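Local coordinates for mandelate racemase/muconate lactonizing enzyme family protein (Azoarcus sp., PDB 2QDE) that is of unassigned function but belongs to the enolase superfamily, with an alpha+beta capping domain on a TIM-like barrel that holds a barium ion in this model, at residues I5-V10 and K37-E42; I13-K18 and L330-C335; K130-I135 and L312-D317; E147-E152 and A180-A185. All blocks are in the same frame, centred on the assembly; numbering follows the deposited sequence.

Interaction 1 (I5-V10 and K37-E42); sequences ITKVEV and KLHSDE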
loop_
_atom_site.group_PDB
_atom_site.type_symbol
_atom_site.label_atom_id
_atom_site.label_comp_id
_atom_site.label_asym_id
_atom_site.label_seq_id
_atom_site.Cartn_x
_atom_site.Cartn_y
_atom_site.Cartn_z
ATOM N N ILE A 5 -26.172 -42.628 8.762
ATOM C CA ILE A 5 -27.333 -41.828 9.153
ATOM C C ILE A 5 -28.547 -42.305 8.370
ATOM O O ILE A 5 -28.527 -42.350 7.144
ATOM C CB ILE A 5 -27.093 -40.328 8.859
ATOM C CG1 ILE A 5 -25.900 -39.829 9.679
ATOM C CG2 ILE A 5 -28.336 -39.518 9.201
ATOM C CD1 ILE A 5 -25.370 -38.489 9.225
ATOM N N THR A 6 -29.610 -42.654 9.080
ATOM C CA THR A 6 -30.814 -43.162 8.433
ATOM C C THR A 6 -32.032 -42.289 8.674
ATOM O O THR A 6 -33.069 -42.476 8.038
ATOM C CB THR A 6 -31.152 -44.565 8.950
ATOM O OG1 THR A 6 -31.388 -44.497 10.359
ATOM C CG2 THR A 6 -30.010 -45.522 8.685
ATOM N N LYS A 7 -31.910 -41.336 9.592
ATOM C CA LYS A 7 -33.033 -40.473 9.911
ATOM C C LYS A 7 -32.564 -39.130 10.456
ATOM O O LYS A 7 -31.701 -39.066 11.328
ATOM C CB LYS A 7 -33.927 -41.192 10.926
ATOM C CG LYS A 7 -35.231 -40.512 11.293
ATOM C CD LYS A 7 -36.033 -41.462 12.195
ATOM C CE LYS A 7 -37.006 -40.717 13.094
ATOM N NZ LYS A 7 -37.635 -41.628 14.107
ATOM N N VAL A 8 -33.135 -38.054 9.924
ATOM C CA VAL A 8 -32.783 -36.719 10.371
ATOM C C VAL A 8 -34.035 -36.077 10.955
ATOM O O VAL A 8 -35.054 -35.938 10.272
ATOM C CB VAL A 8 -32.235 -35.875 9.198
ATOM C CG1 VAL A 8 -31.888 -34.479 9.672
ATOM C CG2 VAL A 8 -31.009 -36.557 8.614
ATOM N N GLU A 9 -33.954 -35.694 12.226
ATOM C CA GLU A 9 -35.086 -35.096 12.925
ATOM C C GLU A 9 -34.793 -33.726 13.537
ATOM O O GLU A 9 -33.842 -33.569 14.304
ATOM C CB GLU A 9 -35.565 -36.062 14.018
ATOM C CG GLU A 9 -36.482 -35.447 15.061
ATOM C CD GLU A 9 -36.905 -36.449 16.117
ATOM O OE1 GLU A 9 -36.194 -37.463 16.292
ATOM O OE2 GLU A 9 -37.939 -36.220 16.783
ATOM N N VAL A 10 -35.631 -32.745 13.202
ATOM C CA VAL A 10 -35.487 -31.383 13.711
ATOM C C VAL A 10 -36.712 -30.993 14.530
ATOM O O VAL A 10 -37.826 -30.970 14.014
ATOM C CB VAL A 10 -35.311 -30.370 12.563
ATOM C CG1 VAL A 10 -35.168 -28.967 13.130
ATOM C CG2 VAL A 10 -34.088 -30.734 11.738
ATOM N N LYS A 37 -31.603 -34.236 15.763
ATOM C CA LYS A 37 -31.297 -35.616 16.091
ATOM C C LYS A 37 -30.905 -36.332 14.815
ATOM O O LYS A 37 -31.672 -36.359 13.852
ATOM C CB LYS A 37 -32.498 -36.329 16.724
ATOM C CG LYS A 37 -32.764 -35.940 18.162
ATOM C CD LYS A 37 -33.909 -36.761 18.749
ATOM C CE LYS A 37 -34.250 -36.311 20.169
ATOM N NZ LYS A 37 -35.433 -37.055 20.716
ATOM N N LEU A 38 -29.698 -36.888 14.807
ATOM C CA LEU A 38 -29.206 -37.642 13.667
ATOM C C LEU A 38 -29.202 -39.107 14.091
ATOM O O LEU A 38 -28.310 -39.554 14.818
ATOM C CB LEU A 38 -27.792 -37.200 13.285
ATOM C CG LEU A 38 -27.595 -35.742 12.856
ATOM C CD1 LEU A 38 -26.162 -35.565 12.360
ATOM C CD2 LEU A 38 -28.587 -35.370 11.758
ATOM N N HIS A 39 -30.217 -39.842 13.649
ATOM C CA HIS A 39 -30.349 -41.255 13.986
ATOM C C HIS A 39 -29.483 -42.156 13.120
ATOM O O HIS A 39 -29.508 -42.053 11.899
ATOM C CB HIS A 39 -31.801 -41.702 13.831
ATOM C CG HIS A 39 -32.762 -40.962 14.707
ATOM N ND1 HIS A 39 -33.239 -39.706 14.397
ATOM C CD2 HIS A 39 -33.327 -41.298 15.891
ATOM C CE1 HIS A 39 -34.056 -39.300 15.353
ATOM N NE2 HIS A 39 -34.126 -40.248 16.271
ATOM N N SER A 40 -28.728 -43.052 13.750
ATOM C CA SER A 40 -27.884 -43.983 13.006
ATOM C C SER A 40 -28.590 -45.337 12.902
ATOM O O SER A 40 -29.590 -45.584 13.584
ATOM C CB SER A 40 -26.542 -44.180 13.704
ATOM O OG SER A 40 -26.680 -45.024 14.827
ATOM N N ASP A 41 -28.052 -46.218 12.066
ATOM C CA ASP A 41 -28.639 -47.540 11.868
ATOM C C ASP A 41 -28.249 -48.548 12.945
ATOM O O ASP A 41 -28.711 -49.689 12.937
ATOM C CB ASP A 41 -28.266 -48.076 10.485
ATOM C CG ASP A 41 -26.772 -48.081 10.245
ATOM O OD1 ASP A 41 -26.030 -47.456 11.035
ATOM O OD2 ASP A 41 -26.336 -48.701 9.252
ATOM N N GLU A 42 -27.403 -48.133 13.878
ATOM C CA GLU A 42 -27.000 -49.028 14.952
ATOM C C GLU A 42 -27.427 -48.494 16.323
ATOM O O GLU A 42 -26.693 -48.613 17.306
ATOM C CB GLU A 42 -25.482 -49.275 14.893
ATOM C CG GLU A 42 -25.092 -50.275 13.785
ATOM C CD GLU A 42 -23.588 -50.372 13.518
ATOM O OE1 GLU A 42 -22.805 -50.519 14.483
ATOM O OE2 GLU A 42 -23.185 -50.321 12.332
HETATM O O HOH W 1 -37.814 -36.898 19.259
#
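His39 O is the acceptor at a classic beta bulge, where Thr6 and Lys7 of the first strand both face His39 of strand 31-40 in the antiparallel sheet of the N-terminal domain. Thr6 N donates to His39 O at 2.9 Å, nearly along the C=O axis, while Lys7 N and the Thr6 hydroxyl add weak bonds to the same oxygen. Beyond the bulge the pairing is regular: His39 N returns a bond of 2.9 Å to Lys7 O, and Glu9 and Lys37 exchange two backbone bonds as a hydrogen-bonded pair. His39 ND1 adds a weak bond to Lys7 O, in the ring plane. Lys7, Glu9, Lys37 and His39 share one face of the sheet. The extended Lys7 chain, its CG anti to the backbone N (chi1 -174°), runs alongside His39 and lays its methylenes over one ring face, a CH-pi contact with CE 4.2 Å from the ring centroid. The Glu9 carboxylate is nearly coplanar with that ring, 18° apart, and brings OE1 to 3.0 Å from His39 CE1; the carboxylate may polarise the imidazole, though the nearby Lys7 ammonium would oppose protonation. On the other face Val8 and Leu38 lie side by side, Val8 CG1 4.0 Å from Leu38 CD2, and helices 62-78 and 101-119 cover them. Further out, Asp41 OD1 accepts from the backbone N of Leu3 and Lys4, and Lys37 NZ forms a salt bridge with Glu371. A water joins the charged ends that do not meet directly, donating to Glu9 OE2 at 2.6 Å and accepting from Lys37 NZ at 2.8 Å.

Interaction 2 (I13-K18 and L330-C335); sequences ISTPMK and LHIHDC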
loop_
_atom_site.group_PDB
_atom_site.type_symbol
_atom_site.label_atom_id
_atom_site.label_comp_id
_atom_site.label_asym_id
_atom_site.label_seq_id
_atom_site.Cartn_x
_atom_site.Cartn_y
_atom_site.Cartn_z
ATOM N N ILE A 13 -38.270 -25.841 19.403
ATOM C CA ILE A 13 -38.619 -25.608 20.797
ATOM C C ILE A 13 -38.612 -24.135 21.194
ATOM O O ILE A 13 -37.945 -23.297 20.574
ATOM C CB ILE A 13 -37.675 -26.372 21.770
ATOM C CG1 ILE A 13 -36.223 -25.971 21.520
ATOM C CG2 ILE A 13 -37.849 -27.879 21.602
ATOM C CD1 ILE A 13 -35.263 -26.443 22.623
ATOM N N SER A 14 -39.380 -23.827 22.229
ATOM C CA SER A 14 -39.459 -22.473 22.753
ATOM C C SER A 14 -39.245 -22.592 24.259
ATOM O O SER A 14 -40.056 -23.193 24.959
ATOM C CB SER A 14 -40.830 -21.858 22.453
ATOM O OG SER A 14 -41.009 -21.650 21.061
ATOM N N THR A 15 -38.149 -22.023 24.750
ATOM C CA THR A 15 -37.822 -22.097 26.170
ATOM C C THR A 15 -38.048 -20.793 26.934
ATOM O O THR A 15 -37.457 -19.763 26.621
ATOM C CB THR A 15 -36.360 -22.529 26.361
ATOM O OG1 THR A 15 -36.124 -23.724 25.615
ATOM C CG2 THR A 15 -36.063 -22.790 27.830
ATOM N N PRO A 16 -38.922 -20.827 27.953
ATOM C CA PRO A 16 -39.208 -19.633 28.753
ATOM C C PRO A 16 -38.005 -19.254 29.622
ATOM O O PRO A 16 -37.252 -20.120 30.067
ATOM C CB PRO A 16 -40.402 -20.061 29.610
ATOM C CG PRO A 16 -41.034 -21.183 28.819
ATOM C CD PRO A 16 -39.837 -21.927 28.308
ATOM N N MET A 17 -37.842 -17.958 29.864
ATOM C CA MET A 17 -36.752 -17.446 30.685
ATOM C C MET A 17 -37.175 -17.292 32.150
ATOM O O MET A 17 -38.363 -17.095 32.446
ATOM C CB MET A 17 -36.307 -16.081 30.150
ATOM C CG MET A 17 -35.815 -16.108 28.714
ATOM S SD MET A 17 -34.080 -16.568 28.572
ATOM C CE MET A 17 -33.345 -14.981 28.336
ATOM N N LYS A 18 -36.190 -17.376 33.046
ATOM C CA LYS A 18 -36.377 -17.219 34.495
ATOM C C LYS A 18 -36.740 -18.507 35.224
ATOM O O LYS A 18 -36.292 -18.741 36.355
ATOM C CB LYS A 18 -37.434 -16.148 34.794
ATOM C CG LYS A 18 -37.055 -14.731 34.368
ATOM C CD LYS A 18 -35.913 -14.162 35.194
ATOM C CE LYS A 18 -35.767 -12.661 34.955
ATOM N NZ LYS A 18 -37.078 -11.959 35.158
ATOM N N LEU A 330 -27.107 -20.374 32.505
ATOM C CA LEU A 330 -27.230 -19.446 33.628
ATOM C C LEU A 330 -28.193 -18.303 33.311
ATOM O O LEU A 330 -28.854 -17.779 34.204
ATOM C CB LEU A 330 -25.858 -18.878 34.021
ATOM C CG LEU A 330 -24.766 -19.888 34.394
ATOM C CD1 LEU A 330 -23.513 -19.143 34.849
ATOM C CD2 LEU A 330 -25.258 -20.802 35.499
ATOM N N HIS A 331 -28.272 -17.913 32.042
ATOM C CA HIS A 331 -29.176 -16.837 31.649
ATOM C C HIS A 331 -30.608 -17.373 31.584
ATOM O O HIS A 331 -31.551 -16.724 32.044
ATOM C CB HIS A 331 -28.761 -16.255 30.291
ATOM C CG HIS A 331 -27.394 -15.639 30.294
ATOM N ND1 HIS A 331 -26.426 -15.973 29.370
ATOM C CD2 HIS A 331 -26.831 -14.716 31.110
ATOM C CE1 HIS A 331 -25.326 -15.281 29.617
ATOM N NE2 HIS A 331 -25.545 -14.510 30.667
ATOM N N ILE A 332 -30.772 -18.566 31.022
ATOM C CA ILE A 332 -32.102 -19.157 30.918
ATOM C C ILE A 332 -32.718 -19.430 32.293
ATOM O O ILE A 332 -33.906 -19.169 32.520
ATOM C CB ILE A 332 -32.065 -20.491 30.117
ATOM C CG1 ILE A 332 -31.812 -20.203 28.635
ATOM C CG2 ILE A 332 -33.379 -21.255 30.288
ATOM C CD1 ILE A 332 -31.715 -21.456 27.782
ATOM N N HIS A 333 -31.907 -19.944 33.210
ATOM C CA HIS A 333 -32.391 -20.281 34.544
ATOM C C HIS A 333 -32.140 -19.214 35.609
ATOM O O HIS A 333 -32.270 -19.475 36.800
ATOM C CB HIS A 333 -31.785 -21.619 34.965
ATOM C CG HIS A 333 -32.131 -22.743 34.041
ATOM N ND1 HIS A 333 -33.379 -23.327 34.016
ATOM C CD2 HIS A 333 -31.413 -23.348 33.066
ATOM C CE1 HIS A 333 -33.416 -24.243 33.064
ATOM N NE2 HIS A 333 -32.236 -24.274 32.472
ATOM N N ASP A 334 -31.797 -18.012 35.166
ATOM C CA ASP A 334 -31.539 -16.884 36.057
ATOM C C ASP A 334 -30.826 -17.261 37.365
ATOM O O ASP A 334 -31.376 -17.106 38.450
ATOM C CB ASP A 334 -32.866 -16.168 36.352
ATOM C CG ASP A 334 -32.673 -14.830 37.040
ATOM O OD1 ASP A 334 -31.670 -14.150 36.763
ATOM O OD2 ASP A 334 -33.534 -14.441 37.849
ATOM N N CYS A 335 -29.597 -17.754 37.251
ATOM C CA CYS A 335 -28.793 -18.131 38.415
ATOM C C CYS A 335 -27.317 -17.937 38.073
ATOM O O CYS A 335 -26.989 -17.574 36.937
ATOM C CB CYS A 335 -29.060 -19.585 38.808
ATOM S SG CYS A 335 -29.001 -20.723 37.429
#
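Ile332 turns CG2 anti to its backbone N (chi1 -71° for CG1), and Thr15 does the same with its own CG2, so the two methyls meet at 3.9 Å where the side chains cross at about a right angle. The helix end they meet on closes in a Schellman motif: Asp334, with positive phi, is the C-prime residue, Cys335 N reaches back to Leu330 O, and Asp334 N bonds weakly to His331 O. Ile332 O is taken up from the other segment, by Lys18 N at 3.0 Å, in the carbonyl plane though bent at the hydrogen (139°). Met17, bent at chi2 and chi3, folds its sulfur back over the helix end, SD lying 4.0 Å from Ile332 CA. The contact thus joins the end of strand 5-15, in the N-terminal domain, to helix 328-332 of the barrel domain, at the surface; the side chain of His331 is about 12 Å from the barium ion. Ile332 CG2 also sits over the centre of the His333 ring, whose NE2 is hydrogen-bonded to Asp344. Lys18 and Asp334 run side by side, pointing the same way, yet their charges stay apart: it is the methylene CD of Lys18 that lies 3.6 Å from Asp334 OD2.

Interaction 3 (K130-I135 and L312-D317); sequences KTIERI and LLAAND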
loop_
_atom_site.group_PDB
_atom_site.type_symbol
_atom_site.label_atom_id
_atom_site.label_comp_id
_atom_site.label_asym_id
_atom_site.label_seq_id
_atom_site.Cartn_x
_atom_site.Cartn_y
_atom_site.Cartn_z
ATOM N N LYS A 130 -8.286 -32.892 26.313
ATOM C CA LYS A 130 -8.598 -31.904 27.341
ATOM C C LYS A 130 -7.352 -31.100 27.731
ATOM O O LYS A 130 -6.569 -31.519 28.583
ATOM C CB LYS A 130 -9.183 -32.584 28.582
ATOM C CG LYS A 130 -9.752 -31.594 29.593
ATOM C CD LYS A 130 -10.137 -32.238 30.922
ATOM C CE LYS A 130 -11.301 -33.204 30.777
ATOM N NZ LYS A 130 -11.735 -33.719 32.111
ATOM N N THR A 131 -7.189 -29.937 27.107
ATOM C CA THR A 131 -6.043 -29.068 27.371
ATOM C C THR A 131 -6.097 -28.423 28.754
ATOM O O THR A 131 -5.071 -28.296 29.419
ATOM C CB THR A 131 -5.926 -27.994 26.275
ATOM O OG1 THR A 131 -5.564 -28.635 25.046
ATOM C CG2 THR A 131 -4.865 -26.960 26.632
ATOM N N ILE A 132 -7.282 -27.999 29.178
ATOM C CA ILE A 132 -7.453 -27.432 30.511
ATOM C C ILE A 132 -8.654 -28.155 31.125
ATOM O O ILE A 132 -9.569 -28.556 30.410
ATOM C CB ILE A 132 -7.693 -25.901 30.482
ATOM C CG1 ILE A 132 -8.898 -25.558 29.604
ATOM C CG2 ILE A 132 -6.438 -25.197 29.994
ATOM C CD1 ILE A 132 -9.266 -24.094 29.641
ATOM N N GLU A 133 -8.651 -28.334 32.441
ATOM C CA GLU A 133 -9.735 -29.061 33.096
ATOM C C GLU A 133 -10.997 -28.248 33.342
ATOM O O GLU A 133 -12.098 -28.800 33.385
ATOM C CB GLU A 133 -9.221 -29.666 34.401
ATOM C CG GLU A 133 -8.063 -30.621 34.162
ATOM C CD GLU A 133 -7.369 -31.042 35.435
ATOM O OE1 GLU A 133 -7.180 -30.179 36.332
ATOM O OE2 GLU A 133 -6.997 -32.233 35.531
ATOM N N ARG A 134 -10.844 -26.942 33.503
ATOM C CA ARG A 134 -11.989 -26.076 33.722
ATOM C C ARG A 134 -11.767 -24.765 32.988
ATOM O O ARG A 134 -10.630 -24.359 32.742
ATOM C CB ARG A 134 -12.213 -25.839 35.215
ATOM C CG ARG A 134 -11.091 -25.132 35.925
ATOM C CD ARG A 134 -11.431 -25.012 37.394
ATOM N NE ARG A 134 -10.454 -24.214 38.125
ATOM C CZ ARG A 134 -10.559 -23.909 39.414
ATOM N NH1 ARG A 134 -11.604 -24.340 40.120
ATOM N NH2 ARG A 134 -9.630 -23.167 39.995
ATOM N N ILE A 135 -12.869 -24.110 32.647
ATOM C CA ILE A 135 -12.839 -22.878 31.878
ATOM C C ILE A 135 -13.294 -21.665 32.669
ATOM O O ILE A 135 -14.452 -21.592 33.093
ATOM C CB ILE A 135 -13.764 -23.025 30.646
ATOM C CG1 ILE A 135 -13.442 -24.332 29.921
ATOM C CG2 ILE A 135 -13.633 -21.814 29.731
ATOM C CD1 ILE A 135 -14.539 -24.792 28.983
ATOM N N LEU A 312 -14.944 -27.565 23.097
ATOM C CA LEU A 312 -13.985 -26.799 22.311
ATOM C C LEU A 312 -13.117 -25.876 23.179
ATOM O O LEU A 312 -11.908 -25.782 22.967
ATOM C CB LEU A 312 -14.724 -25.958 21.264
ATOM C CG LEU A 312 -13.834 -25.076 20.384
ATOM C CD1 LEU A 312 -13.070 -25.959 19.413
ATOM C CD2 LEU A 312 -14.680 -24.050 19.629
ATOM N N LEU A 313 -13.732 -25.191 24.143
ATOM C CA LEU A 313 -12.991 -24.276 25.006
ATOM C C LEU A 313 -11.988 -24.977 25.915
ATOM O O LEU A 313 -11.007 -24.371 26.348
ATOM C CB LEU A 313 -13.944 -23.439 25.869
ATOM C CG LEU A 313 -14.951 -22.552 25.128
ATOM C CD1 LEU A 313 -15.731 -21.721 26.128
ATOM C CD2 LEU A 313 -14.230 -21.651 24.145
ATOM N N ALA A 314 -12.233 -26.250 26.210
ATOM C CA ALA A 314 -11.328 -27.002 27.067
ATOM C C ALA A 314 -10.245 -27.712 26.259
ATOM O O ALA A 314 -9.182 -28.033 26.789
ATOM C CB ALA A 314 -12.108 -28.018 27.885
ATOM N N ALA A 315 -10.508 -27.944 24.976
ATOM C CA ALA A 315 -9.556 -28.657 24.133
ATOM C C ALA A 315 -8.635 -27.787 23.279
ATOM O O ALA A 315 -7.430 -28.041 23.213
ATOM C CB ALA A 315 -10.301 -29.647 23.231
ATOM N N ASN A 316 -9.196 -26.773 22.625
ATOM C CA ASN A 316 -8.407 -25.910 21.743
ATOM C C ASN A 316 -7.339 -25.110 22.479
ATOM O O ASN A 316 -7.637 -24.229 23.283
ATOM C CB ASN A 316 -9.334 -24.986 20.951
ATOM C CG ASN A 316 -8.596 -24.179 19.909
ATOM O OD1 ASN A 316 -8.147 -23.067 20.176
ATOM N ND2 ASN A 316 -8.455 -24.743 18.714
ATOM N N ASP A 317 -6.088 -25.434 22.179
ATOM C CA ASP A 317 -4.938 -24.805 22.809
ATOM C C ASP A 317 -4.943 -23.279 22.786
ATOM O O ASP A 317 -4.630 -22.632 23.784
ATOM C CB ASP A 317 -3.654 -25.312 22.163
ATOM C CG ASP A 317 -2.424 -24.832 22.891
ATOM O OD1 ASP A 317 -2.257 -25.205 24.074
ATOM O OD2 ASP A 317 -1.637 -24.079 22.286
#
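Ala314 O, near the C-terminal end of helix 303-315, takes two N-H groups from the loop that leads into strand 135-140. Ile132 N gives the better bond, 3.1 Å with 159° at the hydrogen and in the carbonyl plane; Thr131 N comes closer but at a poor angle, so its bond is weak. The next carbonyl is used as well: Thr131 OG1, anti to its own carbonyl carbon (chi1 -68°), donates to Ala315 O at 2.7 Å from above the carbonyl plane. Two successive carbonyls in the last turn of the helix are therefore met by adjacent loop residues.

Beside these bonds the contact is mostly aliphatic. Ile132 holds CG1 in the crowded position between backbone N and carbonyl carbon (chi1 56°), which carries CD1 to 3.7 Å from Leu313 O. Ile135, at the start of the barrel strand, crosses Leu313 at about a right angle and presses CD1 against Leu313 CB at 3.4 Å, tighter than usual van der Waals contact. Ala314 CB lies against the loop, 3.6 Å from Ile132 O, a buried oxygen with no partner in the model. Asp317 is salt-bridged to Arg288, and its N donates to Glu87 of a second subunit, which places the contact beside a subunit interface. The chemistry implies a junction fixed in direction by carbonyls that the ending helix cannot pair itself and that take loop donors instead, with the isoleucines packing on Leu313 and Ala314.

Interaction 4 (E147-E152 and A180-A185); sequences EAVAEE and AEVRRA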
loop_
_atom_site.group_PDB
_atom_site.type_symbol
_atom_site.label_atom_id
_atom_site.label_comp_id
_atom_site.label_asym_id
_atom_site.label_seq_id
_atom_site.Cartn_x
_atom_site.Cartn_y
_atom_site.Cartn_z
ATOM N N GLU A 147 -28.351 1.480 38.852
ATOM C CA GLU A 147 -28.128 0.985 40.211
ATOM C C GLU A 147 -28.359 -0.517 40.346
ATOM O O GLU A 147 -27.648 -1.198 41.092
ATOM C CB GLU A 147 -29.016 1.738 41.211
ATOM C CG GLU A 147 -28.721 3.234 41.291
ATOM C CD GLU A 147 -29.487 3.927 42.417
ATOM O OE1 GLU A 147 -29.417 3.439 43.568
ATOM O OE2 GLU A 147 -30.151 4.962 42.158
ATOM N N ALA A 148 -29.352 -1.036 39.631
ATOM C CA ALA A 148 -29.653 -2.464 39.678
ATOM C C ALA A 148 -28.563 -3.263 38.965
ATOM O O ALA A 148 -28.098 -4.297 39.463
ATOM C CB ALA A 148 -30.999 -2.735 39.029
ATOM N N VAL A 149 -28.154 -2.778 37.797
ATOM C CA VAL A 149 -27.123 -3.452 37.018
ATOM C C VAL A 149 -25.848 -3.590 37.846
ATOM O O VAL A 149 -25.152 -4.604 37.773
ATOM C CB VAL A 149 -26.812 -2.671 35.715
ATOM C CG1 VAL A 149 -25.721 -3.374 34.929
ATOM C CG2 VAL A 149 -28.078 -2.543 34.872
ATOM N N ALA A 150 -25.553 -2.569 38.643
ATOM C CA ALA A 150 -24.365 -2.578 39.480
ATOM C C ALA A 150 -24.479 -3.615 40.595
ATOM O O ALA A 150 -23.473 -4.204 41.005
ATOM C CB ALA A 150 -24.137 -1.205 40.067
ATOM N N GLU A 151 -25.695 -3.835 41.093
ATOM C CA GLU A 151 -25.895 -4.826 42.154
ATOM C C GLU A 151 -25.689 -6.235 41.595
ATOM O O GLU A 151 -25.155 -7.111 42.282
ATOM C CB GLU A 151 -27.299 -4.705 42.760
ATOM C CG GLU A 151 -27.644 -3.295 43.224
ATOM C CD GLU A 151 -28.914 -3.232 44.059
ATOM O OE1 GLU A 151 -29.948 -3.809 43.627
ATOM O OE2 GLU A 151 -28.884 -2.597 45.146
ATOM N N GLU A 152 -26.111 -6.461 40.354
ATOM C CA GLU A 152 -25.917 -7.775 39.746
ATOM C C GLU A 152 -24.429 -7.969 39.466
ATOM O O GLU A 152 -23.917 -9.087 39.514
ATOM C CB GLU A 152 -26.715 -7.904 38.441
ATOM C CG GLU A 152 -26.479 -9.232 37.714
ATOM C CD GLU A 152 -27.395 -9.445 36.520
ATOM O OE1 GLU A 152 -28.023 -8.466 36.053
ATOM O OE2 GLU A 152 -27.477 -10.600 36.042
ATOM N N ALA A 180 -20.818 4.435 34.411
ATOM C CA ALA A 180 -20.377 5.239 35.544
ATOM C C ALA A 180 -20.690 4.525 36.855
ATOM O O ALA A 180 -19.807 4.332 37.693
ATOM C CB ALA A 180 -21.057 6.606 35.516
ATOM N N GLU A 181 -21.952 4.131 37.020
ATOM C CA GLU A 181 -22.398 3.440 38.228
ATOM C C GLU A 181 -21.717 2.086 38.444
ATOM O O GLU A 181 -21.168 1.820 39.519
ATOM C CB GLU A 181 -23.920 3.257 38.191
ATOM C CG GLU A 181 -24.447 2.215 39.179
ATOM C CD GLU A 181 -24.339 2.651 40.636
ATOM O OE1 GLU A 181 -23.667 3.674 40.915
ATOM O OE2 GLU A 181 -24.924 1.960 41.505
ATOM N N VAL A 182 -21.749 1.226 37.432
ATOM C CA VAL A 182 -21.127 -0.086 37.557
ATOM C C VAL A 182 -19.644 0.018 37.933
ATOM O O VAL A 182 -19.171 -0.709 38.815
ATOM C CB VAL A 182 -21.269 -0.896 36.252
ATOM C CG1 VAL A 182 -20.624 -2.264 36.413
ATOM C CG2 VAL A 182 -22.741 -1.047 35.897
ATOM N N ARG A 183 -18.917 0.923 37.279
ATOM C CA ARG A 183 -17.491 1.112 37.560
ATOM C C ARG A 183 -17.228 1.503 39.012
ATOM O O ARG A 183 -16.294 0.996 39.637
ATOM C CB ARG A 183 -16.906 2.203 36.654
ATOM C CG ARG A 183 -15.442 2.564 36.945
ATOM C CD ARG A 183 -14.485 1.870 35.986
ATOM N NE ARG A 183 -14.084 0.556 36.459
ATOM C CZ ARG A 183 -13.500 -0.377 35.709
ATOM N NH1 ARG A 183 -13.240 -0.156 34.424
ATOM N NH2 ARG A 183 -13.172 -1.539 36.253
ATOM N N ARG A 184 -18.040 2.421 39.535
ATOM C CA ARG A 184 -17.885 2.890 40.909
ATOM C C ARG A 184 -18.065 1.746 41.894
ATOM O O ARG A 184 -17.375 1.670 42.911
ATOM C CB ARG A 184 -18.911 3.984 41.229
ATOM C CG ARG A 184 -18.809 4.519 42.662
ATOM C CD ARG A 184 -20.111 5.169 43.125
ATOM N NE ARG A 184 -21.234 4.228 43.082
ATOM C CZ ARG A 184 -21.373 3.169 43.880
ATOM N NH1 ARG A 184 -20.462 2.897 44.809
ATOM N NH2 ARG A 184 -22.423 2.363 43.740
ATOM N N ALA A 185 -18.994 0.855 41.579
ATOM C CA ALA A 185 -19.290 -0.285 42.428
ATOM C C ALA A 185 -18.203 -1.355 42.426
ATOM O O ALA A 185 -17.730 -1.763 43.488
ATOM C CB ALA A 185 -20.627 -0.901 42.014
#
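Apolar contacts carry most of this meeting of two helices of the TIM-like barrel, 146-159 and 172-186, whose short segments approach to 8.3 Å between axes and run 35° from parallel. Ala150 is the close point: its CB is directed at the other helix, and its small size lets the backbones come near, with 4.5 Å between Ala150 CA and Val182 CA. That methyl meets Ala185 CB at 4.0 Å and Glu181 CG at 3.5 Å. Alongside, Val149 CG1 and Val182 CG2 touch at 3.9 Å, the two side chains crossing obliquely.

The polar contribution is Glu181. Its CG is anti to the backbone N (chi1 163°) and the chain bends at chi2, so the carboxylate curls over Ala150 and sets OE2 3.6 Å from Glu147 CA. No hydrogen bond crosses between the segments. The charge is instead met within its own helix, where Arg184 presents NE to Glu181 OE1 at 3.3 Å, a salt bridge made of weak bonds, with OE1 at the guanidinium edge.

Val149 and Val182 both pack on Leu166 of strand 164-167, and Val182 also reaches Leu192 of strand 192-195, so the two neighbouring helices sit together on the outside of adjacent parallel barrel strands.

How the interactions relate
From the N terminus, strand 5-15 serves two contacts. Its first half closes a short loop with 37-42 in interaction 1, inside the N-terminal domain; its far end and the residues just after it, 13-18, join 330-335 in interaction 2, so the two cross along the chain and share one sheet. Interaction 2 closes a loop of more than 300 residues and ties the N-terminal domain to the barrel domain. Nested within it, interaction 3 joins the entry to strand 135-140 with the end of helix 303-315. Interaction 4 is nested in turn, pairing successive barrel helices. Interactions 1 and 4 lie on opposite sides of the chain's centre, their centres 48 Å apart.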